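Local coordinates for ribokinase (Cryptococcus neoformans var. grubii serotype A, PDB 6XK2) that phosphorylates D-ribose at its 5-hydroxyl with ATP and a divalent metal, giving ribose 5-phosphate and ADP, and works as a homodimer, at the interface of chains A and B. Residues are numbered along the deposited sequence; one frame, centred on the assembly and turned at random. Chains: chain A/B, Ribokinase.

Contact 1: the interface of chains A and B. Residues chain A 107, 115-117; chain B 33-35, 37.
The carboxamide of A:Gln107 meets the CG1 methyl of B:Val33 through its nitrogen: NE2 lies 3.4 Å from CG1, with the methyl tilted off the amide plane. The two side chains run past each other in opposite directions. The other flat group, the carboxylate of B:Glu37, turns back on its own chain, and its OE1 takes the backbone N-H of B:Arg34 (N to OE1 2.9 Å) nearly along the C-O axis. This closes the loop of chain B that reaches strand 114-119 of chain A, part of the dimer-forming beta-clasp of PfkB-family ribokinases. Beside that closure the loop offers two backbone carbonyls to chain A. The hydroxyl OG of A:Ser115 donates to O of B:Arg34 at 2.8 Å, coming from above the carbonyl plane with a C=O...OG angle of 107°. A:Ser115 keeps OG anti to its carbonyl carbon (chi1 -76°), which points the hydroxyl at the loop. One residue on, the backbone N of A:Ile116 donates to O of B:Glu37 at 3.0 Å; this donor lies in the carbonyl plane, nearer the C=O line. B:Val33 wedges in beside these bonds. Its CG2 rests 3.9 Å from CB of A:Ser115 and also nears the carbonyl O of A:Ile116, while CG1, which sits between its own backbone N and carbonyl carbon (chi1 68°), touches CG2 of A:Val117 at 4.1 Å. The side chain of B:Arg34 is not modelled beyond CB.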
ATOM      1  N   GLN A 107      -4.866   3.349  -4.552  1.00 57.75           N
ATOM      2  CA  GLN A 107      -5.336   2.312  -5.452  1.00 60.79           C
ATOM      3  C   GLN A 107      -5.768   2.985  -6.746  1.00 64.63           C
ATOM      4  O   GLN A 107      -6.752   3.726  -6.765  1.00 66.52           O
ATOM      5  CB  GLN A 107      -6.497   1.535  -4.839  1.00 61.59           C
ATOM      6  CG  GLN A 107      -6.213   0.894  -3.505  1.00 58.42           C
ATOM      7  CD  GLN A 107      -7.431   0.188  -2.960  1.00 61.54           C
ATOM      8  OE1 GLN A 107      -8.012  -0.667  -3.623  1.00 67.17           O
ATOM      9  NE2 GLN A 107      -7.827   0.542  -1.748  1.00 60.60           N
ATOM     10  N   SER A 115      -8.434   5.561  -5.103  1.00 66.26           N
ATOM     11  CA  SER A 115      -8.714   5.622  -3.678  1.00 64.34           C
ATOM     12  C   SER A 115      -7.412   5.881  -2.943  1.00 60.23           C
ATOM     13  O   SER A 115      -6.367   5.326  -3.296  1.00 57.45           O
ATOM     14  CB  SER A 115      -9.360   4.344  -3.175  1.00 64.58           C
ATOM     15  OG  SER A 115     -10.714   4.320  -3.560  1.00 70.09           O
ATOM     16  N   ILE A 116      -7.468   6.738  -1.930  1.00 59.41           N
ATOM     17  CA  ILE A 116      -6.259   7.226  -1.290  1.00 56.50           C
ATOM     18  C   ILE A 116      -6.357   6.986   0.204  1.00 54.67           C
ATOM     19  O   ILE A 116      -7.362   7.341   0.827  1.00 59.47           O
ATOM     20  CB  ILE A 116      -6.023   8.718  -1.598  1.00 52.61           C
ATOM     21  CG1 ILE A 116      -5.915   8.908  -3.112  1.00 52.22           C
ATOM     22  CG2 ILE A 116      -4.774   9.211  -0.903  1.00 50.04           C
ATOM     23  CD1 ILE A 116      -5.760  10.328  -3.557  1.00 51.18           C
ATOM     24  N   VAL A 117      -5.321   6.371   0.768  1.00 52.01           N
ATOM     25  CA  VAL A 117      -5.126   6.282   2.208  1.00 50.82           C
ATOM     26  C   VAL A 117      -3.905   7.121   2.540  1.00 50.58           C
ATOM     27  O   VAL A 117      -2.825   6.906   1.980  1.00 48.54           O
ATOM     28  CB  VAL A 117      -4.940   4.836   2.680  1.00 52.43           C
ATOM     29  CG1 VAL A 117      -4.529   4.824   4.154  1.00 51.47           C
ATOM     30  CG2 VAL A 117      -6.209   4.038   2.452  1.00 53.93           C
TER
ATOM     31  N   VAL B  33     -11.477   1.957   2.613  1.00 68.94           N
ATOM     32  CA  VAL B  33     -11.582   3.114   1.726  1.00 68.03           C
ATOM     33  C   VAL B  33     -12.446   2.768   0.518  1.00 70.52           C
ATOM     34  O   VAL B  33     -12.313   1.690  -0.080  1.00 73.22           O
ATOM     35  CB  VAL B  33     -10.187   3.613   1.305  1.00 63.38           C
ATOM     36  CG1 VAL B  33      -9.492   2.616   0.408  1.00 62.14           C
ATOM     37  CG2 VAL B  33     -10.295   4.965   0.597  1.00 66.77           C
ATOM     38  N   ARG B  34     -13.353   3.668   0.172  1.00 70.28           N
ATOM     39  CA  ARG B  34     -14.283   3.489  -0.932  1.00 72.76           C
ATOM     40  C   ARG B  34     -13.752   4.164  -2.188  1.00 73.79           C
ATOM     41  O   ARG B  34     -12.942   5.091  -2.109  1.00 71.55           O
ATOM     42  CB  ARG B  34     -15.665   4.060  -0.567  1.00 70.25           C
ATOM     43  N   PRO B  35     -14.158   3.693  -3.370  1.00 75.49           N
ATOM     44  CA  PRO B  35     -13.711   4.330  -4.617  1.00 74.56           C
ATOM     45  C   PRO B  35     -14.043   5.818  -4.648  1.00 75.26           C
ATOM     46  O   PRO B  35     -15.133   6.241  -4.266  1.00 76.59           O
ATOM     47  CB  PRO B  35     -14.463   3.552  -5.707  1.00 74.00           C
ATOM     48  CG  PRO B  35     -15.491   2.723  -4.983  1.00 72.97           C
ATOM     49  CD  PRO B  35     -14.923   2.458  -3.635  1.00 72.17           C
ATOM     50  N   GLU B  37     -12.674   7.984  -2.724  1.00 69.96           N
ATOM     51  CA  GLU B  37     -12.507   8.529  -1.386  1.00 68.08           C
ATOM     52  C   GLU B  37     -11.032   8.687  -1.038  1.00 68.38           C
ATOM     53  O   GLU B  37     -10.197   7.851  -1.403  1.00 66.03           O
ATOM     54  CB  GLU B  37     -13.196   7.631  -0.354  1.00 68.83           C
ATOM     55  CG  GLU B  37     -13.120   8.103   1.086  1.00 68.05           C
ATOM     56  CD  GLU B  37     -13.929   7.216   2.021  1.00 73.04           C
ATOM     57  OE1 GLU B  37     -13.961   5.982   1.805  1.00 71.55           O
ATOM     58  OE2 GLU B  37     -14.533   7.754   2.975  1.00 77.67           O
TER

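Contact 2: the interface of chains A and B. Residues chain A 27, 103, 105, 117; chain B 27, 103, 105, 117.
Strands 22-29, 102-109 and 114-119 of chain A face the same three strands of chain B, and the two sheets bury apolar side chains between them. At the centre A:Val105 and B:Val105 point tip to tip, CG1 to CG1 at 3.8 Å. In both valines CG1 stands anti to the backbone N, and the second methyl, CG2, turns to the partner's phenylalanine. CG2 of A:Val105 sits over the rim of the B:Phe27 ring, 3.5 Å from CZ; CG2 of B:Val105 lies likewise over the CZ end of A:Phe27, at 3.7 Å. CG1 of A:Val117 adds a looser touch to CD1 of B:Phe27 (4.2 Å). Two arginines border this core and break its symmetry: chi1 is -51° in A:Arg103 but 179° in B:Arg103, whose chain is bent twice. NH1 of B:Arg103 comes in plane to the edge of the A:Phe27 ring, 3.6 Å from CZ. NH2 of A:Arg103 is 3.3 Å from that same NH1, the guanidinium planes nearly perpendicular (89°). The patch lies on the two-fold axis, in the middle of the clasp formed by the crossed lid sheets.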
ATOM      1  N   PHE A  27      -0.622   1.821  -6.555  1.00 57.42           N
ATOM      2  CA  PHE A  27      -0.774   0.394  -6.802  1.00 54.06           C
ATOM      3  C   PHE A  27      -1.807   0.218  -7.898  1.00 59.66           C
ATOM      4  O   PHE A  27      -2.979   0.557  -7.716  1.00 56.50           O
ATOM      5  CB  PHE A  27      -1.205  -0.369  -5.548  1.00 56.33           C
ATOM      6  CG  PHE A  27      -0.164  -0.408  -4.474  1.00 52.65           C
ATOM      7  CD1 PHE A  27       0.727  -1.462  -4.398  1.00 51.95           C
ATOM      8  CD2 PHE A  27      -0.061   0.622  -3.555  1.00 51.31           C
ATOM      9  CE1 PHE A  27       1.696  -1.500  -3.420  1.00 51.58           C
ATOM     10  CE2 PHE A  27       0.901   0.591  -2.578  1.00 51.71           C
ATOM     11  CZ  PHE A  27       1.779  -0.474  -2.506  1.00 55.14           C
ATOM     12  N   ARG A 103       2.837   9.703   3.516  1.00 44.25           N
ATOM     13  CA  ARG A 103       2.606   8.765   2.433  1.00 45.82           C
ATOM     14  C   ARG A 103       1.148   8.792   2.014  1.00 46.15           C
ATOM     15  O   ARG A 103       0.249   9.020   2.828  1.00 46.46           O
ATOM     16  CB  ARG A 103       2.991   7.335   2.840  1.00 43.75           C
ATOM     17  CG  ARG A 103       4.380   7.245   3.437  1.00 46.65           C
ATOM     18  CD  ARG A 103       4.793   5.832   3.771  1.00 46.83           C
ATOM     19  NE  ARG A 103       4.262   4.831   2.855  1.00 48.25           N
ATOM     20  CZ  ARG A 103       4.095   3.558   3.194  1.00 48.63           C
ATOM     21  NH1 ARG A 103       4.411   3.167   4.417  1.00 49.05           N
ATOM     22  NH2 ARG A 103       3.616   2.681   2.325  1.00 47.61           N
ATOM     23  N   VAL A 105      -1.105   5.941   0.046  1.00 46.00           N
ATOM     24  CA  VAL A 105      -1.283   4.641  -0.587  1.00 46.06           C
ATOM     25  C   VAL A 105      -2.509   4.753  -1.485  1.00 50.70           C
ATOM     26  O   VAL A 105      -3.644   4.835  -1.000  1.00 51.12           O
ATOM     27  CB  VAL A 105      -1.445   3.525   0.452  1.00 50.31           C
ATOM     28  CG1 VAL A 105      -1.596   2.161  -0.247  1.00 45.34           C
ATOM     29  CG2 VAL A 105      -0.253   3.524   1.407  1.00 48.52           C
ATOM     30  N   VAL A 117      -5.321   6.371   0.768  1.00 52.01           N
ATOM     31  CA  VAL A 117      -5.126   6.282   2.208  1.00 50.82           C
ATOM     32  C   VAL A 117      -3.905   7.121   2.540  1.00 50.58           C
ATOM     33  O   VAL A 117      -2.825   6.906   1.980  1.00 48.54           O
ATOM     34  CB  VAL A 117      -4.940   4.836   2.680  1.00 52.43           C
ATOM     35  CG1 VAL A 117      -4.529   4.824   4.154  1.00 51.47           C
ATOM     36  CG2 VAL A 117      -6.209   4.038   2.452  1.00 53.93           C
TER
ATOM     37  N   PHE B  27      -2.604  -0.558   7.934  1.00 60.69           N
ATOM     38  CA  PHE B  27      -3.105   0.802   8.097  1.00 58.06           C
ATOM     39  C   PHE B  27      -4.403   0.716   8.879  1.00 61.76           C
ATOM     40  O   PHE B  27      -5.347   0.047   8.447  1.00 65.00           O
ATOM     41  CB  PHE B  27      -3.329   1.491   6.752  1.00 55.91           C
ATOM     42  CG  PHE B  27      -2.061   1.788   5.997  1.00 55.97           C
ATOM     43  CD1 PHE B  27      -1.384   2.979   6.199  1.00 54.87           C
ATOM     44  CD2 PHE B  27      -1.543   0.877   5.092  1.00 57.18           C
ATOM     45  CE1 PHE B  27      -0.221   3.256   5.512  1.00 52.22           C
ATOM     46  CE2 PHE B  27      -0.379   1.156   4.395  1.00 54.03           C
ATOM     47  CZ  PHE B  27       0.281   2.346   4.611  1.00 53.33           C
ATOM     48  N   ARG B 103       5.057  -6.594  -0.741  1.00 55.60           N
ATOM     49  CA  ARG B 103       4.254  -5.824   0.190  1.00 57.03           C
ATOM     50  C   ARG B 103       2.856  -6.408   0.266  1.00 56.67           C
ATOM     51  O   ARG B 103       2.311  -6.888  -0.736  1.00 58.55           O
ATOM     52  CB  ARG B 103       4.193  -4.340  -0.246  1.00 54.23           C
ATOM     53  CG  ARG B 103       3.359  -3.399   0.631  1.00 52.96           C
ATOM     54  CD  ARG B 103       4.232  -2.511   1.500  1.00 54.02           C
ATOM     55  NE  ARG B 103       5.253  -1.808   0.725  1.00 54.48           N
ATOM     56  CZ  ARG B 103       5.091  -0.603   0.187  1.00 53.81           C
ATOM     57  NH1 ARG B 103       3.948   0.045   0.325  1.00 53.75           N
ATOM     58  NH2 ARG B 103       6.067  -0.047  -0.507  1.00 53.95           N
ATOM     59  N   VAL B 105      -0.462  -4.564   1.588  1.00 58.18           N
ATOM     60  CA  VAL B 105      -1.102  -3.370   2.122  1.00 53.23           C
ATOM     61  C   VAL B 105      -2.439  -3.809   2.694  1.00 57.11           C
ATOM     62  O   VAL B 105      -3.366  -4.126   1.949  1.00 61.21           O
ATOM     63  CB  VAL B 105      -1.276  -2.295   1.047  1.00 54.89           C
ATOM     64  CG1 VAL B 105      -2.046  -1.106   1.615  1.00 55.14           C
ATOM     65  CG2 VAL B 105       0.090  -1.844   0.502  1.00 51.09           C
ATOM     66  N   VAL B 117      -4.192  -5.740  -0.219  1.00 58.73           N
ATOM     67  CA  VAL B 117      -3.626  -5.575  -1.552  1.00 59.45           C
ATOM     68  C   VAL B 117      -2.250  -6.225  -1.537  1.00 60.46           C
ATOM     69  O   VAL B 117      -1.401  -5.857  -0.718  1.00 58.80           O
ATOM     70  CB  VAL B 117      -3.514  -4.092  -1.950  1.00 59.24           C
ATOM     71  CG1 VAL B 117      -2.792  -3.957  -3.276  1.00 58.91           C
ATOM     72  CG2 VAL B 117      -4.896  -3.433  -2.013  1.00 58.87           C
TER

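Contact 3: the interface of chains A and B. Residues chain A 103, 117-119; chain B 27, 40-41, 44.
Backbone bonding joins A:Leu118 to B:Ser41: the N-H of B:Ser41 donates to O of A:Leu118 at 2.8 Å, nearly in line with the carbonyl. The hydroxyl OG of B:Ser41 adds a weak bond to the same oxygen (3.4 Å), so one carbonyl draws on both the amide and the side chain of a single residue. A:Leu118 and B:Ser40 form a parallel beta bridge, and CD1 of A:Leu118 comes alongside OG of B:Ser40 at 3.8 Å. Ring contacts centre on B:Leu44, whose two methyls serve different chains. CD2 stands over the middle of the A:His119 imidazole, 3.6 Å from its centroid, in a CH-pi contact; CD1 covers a face of the B:Phe27 ring within its own subunit. A:His119 sends its ring away from the strand with CG anti to the backbone N (chi1 178°), and its side chain crosses that of B:Leu44 at about a right angle. OG of B:Ser41 lies at the in-plane edges of both rings, the imidazole and the phenyl. Apolar and mixed contacts complete the patch: CB of B:Leu44 reaches CE1 of A:His119 at 3.6 Å, CG1 of A:Val117 meets CB of B:Ser41 at 4.0 Å, and NH1 of A:Arg103 brushes CD2 of B:Leu44 at 3.9 Å. The site lies at the C-terminal end of strand 114-119 of chain A, where strand 38-40 of chain B and the turn into its strand 43-49 come alongside.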
ATOM      1  N   ARG A 103       2.837   9.703   3.516  1.00 44.25           N
ATOM      2  CA  ARG A 103       2.606   8.765   2.433  1.00 45.82           C
ATOM      3  C   ARG A 103       1.148   8.792   2.014  1.00 46.15           C
ATOM      4  O   ARG A 103       0.249   9.020   2.828  1.00 46.46           O
ATOM      5  CB  ARG A 103       2.991   7.335   2.840  1.00 43.75           C
ATOM      6  CG  ARG A 103       4.380   7.245   3.437  1.00 46.65           C
ATOM      7  CD  ARG A 103       4.793   5.832   3.771  1.00 46.83           C
ATOM      8  NE  ARG A 103       4.262   4.831   2.855  1.00 48.25           N
ATOM      9  CZ  ARG A 103       4.095   3.558   3.194  1.00 48.63           C
ATOM     10  NH1 ARG A 103       4.411   3.167   4.417  1.00 49.05           N
ATOM     11  NH2 ARG A 103       3.616   2.681   2.325  1.00 47.61           N
ATOM     12  N   VAL A 117      -5.321   6.371   0.768  1.00 52.01           N
ATOM     13  CA  VAL A 117      -5.126   6.282   2.208  1.00 50.82           C
ATOM     14  C   VAL A 117      -3.905   7.121   2.540  1.00 50.58           C
ATOM     15  O   VAL A 117      -2.825   6.906   1.980  1.00 48.54           O
ATOM     16  CB  VAL A 117      -4.940   4.836   2.680  1.00 52.43           C
ATOM     17  CG1 VAL A 117      -4.529   4.824   4.154  1.00 51.47           C
ATOM     18  CG2 VAL A 117      -6.209   4.038   2.452  1.00 53.93           C
ATOM     19  N   LEU A 118      -4.079   8.089   3.434  1.00 51.54           N
ATOM     20  CA  LEU A 118      -3.011   8.984   3.834  1.00 47.16           C
ATOM     21  C   LEU A 118      -2.391   8.489   5.127  1.00 46.74           C
ATOM     22  O   LEU A 118      -3.095   8.037   6.035  1.00 47.34           O
ATOM     23  CB  LEU A 118      -3.537  10.412   4.025  1.00 52.51           C
ATOM     24  CG  LEU A 118      -4.160  11.110   2.815  1.00 53.04           C
ATOM     25  CD1 LEU A 118      -4.748  12.455   3.233  1.00 51.53           C
ATOM     26  CD2 LEU A 118      -3.104  11.285   1.729  1.00 49.89           C
ATOM     27  N   HIS A 119      -1.067   8.582   5.204  1.00 45.33           N
ATOM     28  CA  HIS A 119      -0.323   8.409   6.443  1.00 46.95           C
ATOM     29  C   HIS A 119       0.402   9.725   6.689  1.00 47.52           C
ATOM     30  O   HIS A 119       1.267  10.113   5.893  1.00 49.08           O
ATOM     31  CB  HIS A 119       0.653   7.229   6.338  1.00 45.87           C
ATOM     32  CG  HIS A 119       1.497   7.021   7.560  1.00 49.80           C
ATOM     33  ND1 HIS A 119       0.978   6.569   8.756  1.00 49.34           N
ATOM     34  CD2 HIS A 119       2.828   7.186   7.768  1.00 47.69           C
ATOM     35  CE1 HIS A 119       1.949   6.465   9.646  1.00 46.77           C
ATOM     36  NE2 HIS A 119       3.080   6.834   9.072  1.00 47.82           N
TER
ATOM     37  N   PHE B  27      -2.604  -0.558   7.934  1.00 60.69           N
ATOM     38  CA  PHE B  27      -3.105   0.802   8.097  1.00 58.06           C
ATOM     39  C   PHE B  27      -4.403   0.716   8.879  1.00 61.76           C
ATOM     40  O   PHE B  27      -5.347   0.047   8.447  1.00 65.00           O
ATOM     41  CB  PHE B  27      -3.329   1.491   6.752  1.00 55.91           C
ATOM     42  CG  PHE B  27      -2.061   1.788   5.997  1.00 55.97           C
ATOM     43  CD1 PHE B  27      -1.384   2.979   6.199  1.00 54.87           C
ATOM     44  CD2 PHE B  27      -1.543   0.877   5.092  1.00 57.18           C
ATOM     45  CE1 PHE B  27      -0.221   3.256   5.512  1.00 52.22           C
ATOM     46  CE2 PHE B  27      -0.379   1.156   4.395  1.00 54.03           C
ATOM     47  CZ  PHE B  27       0.281   2.346   4.611  1.00 53.33           C
ATOM     48  N   SER B  40      -7.746   9.275   5.907  1.00 56.79           N
ATOM     49  CA  SER B  40      -6.492   9.308   6.653  1.00 55.34           C
ATOM     50  C   SER B  40      -6.458   8.131   7.606  1.00 55.46           C
ATOM     51  O   SER B  40      -7.396   7.943   8.384  1.00 58.06           O
ATOM     52  CB  SER B  40      -6.336  10.604   7.457  1.00 54.45           C
ATOM     53  OG  SER B  40      -6.252  11.750   6.627  1.00 52.39           O
ATOM     54  N   SER B  41      -5.377   7.355   7.566  1.00 52.33           N
ATOM     55  CA  SER B  41      -5.228   6.299   8.553  1.00 54.08           C
ATOM     56  C   SER B  41      -4.867   6.900   9.905  1.00 56.03           C
ATOM     57  O   SER B  41      -4.261   7.968   9.991  1.00 58.53           O
ATOM     58  CB  SER B  41      -4.161   5.292   8.138  1.00 56.24           C
ATOM     59  OG  SER B  41      -2.875   5.758   8.495  1.00 56.30           O
ATOM     60  N   LEU B  44      -0.254   2.941  11.805  1.00 58.66           N
ATOM     61  CA  LEU B  44       0.423   2.110  10.816  1.00 56.23           C
ATOM     62  C   LEU B  44       1.306   1.111  11.543  1.00 57.37           C
ATOM     63  O   LEU B  44       2.171   1.501  12.335  1.00 56.24           O
ATOM     64  CB  LEU B  44       1.252   2.966   9.850  1.00 51.56           C
ATOM     65  CG  LEU B  44       2.222   2.270   8.894  1.00 56.38           C
ATOM     66  CD1 LEU B  44       1.523   1.205   8.020  1.00 54.78           C
ATOM     67  CD2 LEU B  44       2.927   3.322   8.033  1.00 52.32           C
TER

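Contact 2 lies about 10 Å from contact 1 and 8 Å from contact 3, and contacts 1 and 3 are about 11 Å apart, between C-alpha centres. A:Val117 belongs to all of them; contacts 2 and 3 also share A:Arg103 and B:Phe27. Strand 114-119 of chain A bonds through its backbone to chain B in contacts 1 and 3, while side chains of both lid sheets pack in contact 2. The two-fold repeats contacts 1 and 3. All centres lie 15 to 18 Å from A:Asp281, the predicted proton acceptor. Dimerisation through lid strands may help order the lid; the structure alone does not show an effect on catalysis.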